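Long-range contact in kelch repeat and BTB domain-containing protein A55 (Vaccinia virus WR, PDB 6I2M), which probably serves as a substrate-specific adapter of CUL3-containing E3 ubiquitin ligases that direct host proteins to ubiquitination and proteasomal degradation: residues A[21-26]-A[60-65]. Sequence-based numbering, arbitrary orientation.
Sequences CDISIV and YEVNLS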
# COMPACT_ATOMS: atom_id res chain seq x y z
N CYS A 21 11.80 -11.03 -4.11
CA CYS A 21 12.64 -10.10 -4.88
C CYS A 21 13.00 -10.69 -6.25
O CYS A 21 13.72 -11.68 -6.33
CB CYS A 21 13.87 -9.68 -4.09
SG CYS A 21 13.54 -8.48 -2.78
N ASP A 22 12.46 -10.07 -7.31
CA ASP A 22 12.66 -10.51 -8.69
C ASP A 22 13.39 -9.48 -9.57
O ASP A 22 13.46 -9.65 -10.79
CB ASP A 22 11.32 -10.96 -9.31
CG ASP A 22 10.24 -9.90 -9.42
OD1 ASP A 22 10.18 -9.01 -8.55
OD2 ASP A 22 9.43 -9.98 -10.37
N ILE A 23 13.98 -8.43 -8.94
CA ILE A 23 14.73 -7.38 -9.65
C ILE A 23 15.84 -6.79 -8.76
O ILE A 23 15.70 -6.70 -7.54
CB ILE A 23 13.79 -6.30 -10.27
CG1 ILE A 23 14.51 -5.42 -11.32
CG2 ILE A 23 13.07 -5.44 -9.22
CD1 ILE A 23 14.78 -6.11 -12.64
N SER A 24 16.96 -6.40 -9.40
CA SER A 24 18.13 -5.79 -8.76
C SER A 24 18.59 -4.56 -9.54
O SER A 24 18.71 -4.60 -10.77
CB SER A 24 19.27 -6.81 -8.66
OG SER A 24 18.88 -7.98 -7.97
N ILE A 25 18.84 -3.45 -8.82
CA ILE A 25 19.31 -2.19 -9.41
C ILE A 25 20.80 -2.02 -9.10
O ILE A 25 21.20 -2.05 -7.94
CB ILE A 25 18.42 -0.98 -8.98
CG1 ILE A 25 16.97 -1.16 -9.47
CG2 ILE A 25 19.00 0.35 -9.49
CD1 ILE A 25 15.90 -0.58 -8.57
N VAL A 26 21.61 -1.86 -10.16
CA VAL A 26 23.06 -1.72 -10.08
C VAL A 26 23.51 -0.28 -10.40
O VAL A 26 23.25 0.22 -11.50
CB VAL A 26 23.80 -2.79 -10.93
CG1 VAL A 26 25.30 -2.53 -11.00
CG2 VAL A 26 23.53 -4.19 -10.40
N TYR A 60 16.61 -9.53 -14.85
CA TYR A 60 16.74 -9.53 -13.39
C TYR A 60 17.60 -8.35 -12.90
O TYR A 60 17.50 -7.96 -11.73
CB TYR A 60 17.34 -10.87 -12.92
CG TYR A 60 17.00 -11.25 -11.49
CD1 TYR A 60 17.84 -10.91 -10.44
CD2 TYR A 60 15.87 -12.02 -11.20
CE1 TYR A 60 17.55 -11.27 -9.13
CE2 TYR A 60 15.57 -12.40 -9.89
CZ TYR A 60 16.41 -12.02 -8.86
OH TYR A 60 16.12 -12.39 -7.56
N GLU A 61 18.44 -7.78 -13.79
CA GLU A 61 19.36 -6.69 -13.46
C GLU A 61 19.13 -5.42 -14.30
O GLU A 61 19.05 -5.50 -15.52
CB GLU A 61 20.81 -7.18 -13.62
CG GLU A 61 21.85 -6.34 -12.91
CD GLU A 61 23.28 -6.77 -13.15
OE1 GLU A 61 23.69 -7.82 -12.61
OE2 GLU A 61 24.00 -6.05 -13.89
N VAL A 62 19.07 -4.25 -13.63
CA VAL A 62 18.88 -2.93 -14.25
C VAL A 62 20.08 -2.04 -13.85
O VAL A 62 20.33 -1.85 -12.66
CB VAL A 62 17.52 -2.26 -13.89
CG1 VAL A 62 17.37 -0.89 -14.55
CG2 VAL A 62 16.34 -3.15 -14.26
N ASN A 63 20.81 -1.51 -14.85
CA ASN A 63 21.98 -0.66 -14.63
C ASN A 63 21.64 0.84 -14.73
O ASN A 63 21.34 1.34 -15.81
CB ASN A 63 23.13 -1.05 -15.57
CG ASN A 63 24.47 -0.41 -15.25
OD1 ASN A 63 24.78 -0.05 -14.11
ND2 ASN A 63 25.32 -0.29 -16.26
N LEU A 64 21.70 1.54 -13.58
CA LEU A 64 21.42 2.97 -13.48
C LEU A 64 22.61 3.70 -12.82
O LEU A 64 22.42 4.48 -11.88
CB LEU A 64 20.10 3.23 -12.72
CG LEU A 64 18.80 2.77 -13.38
CD1 LEU A 64 17.69 2.62 -12.35
CD2 LEU A 64 18.36 3.73 -14.48
N SER A 65 23.83 3.44 -13.33
CA SER A 65 25.09 4.01 -12.83
C SER A 65 25.24 5.52 -13.05
O SER A 65 26.04 6.16 -12.35
CB SER A 65 26.28 3.27 -13.43
OG SER A 65 26.31 1.92 -12.99
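The ring of Tyr60 lies along the backbone that leads into strand 23-27, one face against the peptide joining Asp22 to Ile23: Asp22 C sits 3.6 Å above the ring plane, displaced toward the rim. This is the parallel pairing of the BTB domain's small mixed sheet, in which strand 23-27 is central, antiparallel to 30-34 and parallel to 61-63. Ser24 OG, hydrogen-bonded to Asn33 OD1 on strand 30-34, meets the ring obliquely near CE1. With CG anti to the backbone N (chi1 -155°), the ring reaches back far enough for Tyr60 OH to give a weak hydrogen bond to Cys21 O. Four backbone bonds form the ladder, starting with Ser24 N to Tyr60 O (2.9 Å), the most bent at 139°. Val62 then bridges Ser24 and Val26, its N donating to Ser24 O and its O accepting from Val26 N at 2.8 Å, almost straight at 176°. Leu64 N closes the series on Val26 O. On the face of Ile25 and Val62, the Ile23 and Val62 side chains cross obliquely, with Ile23 CD1 3.7 Å from Val62 CG2, and Ile25 CG2 meets Leu64 CD1; helices 36-42 and 44-49 pack here. On the face of Ser24, Glu61 extends from a CG anti to its backbone N, and its carboxylate forms a salt bridge with Arg31. Along that reach, Glu61 CG rests 3.7 Å from Val26 CG2.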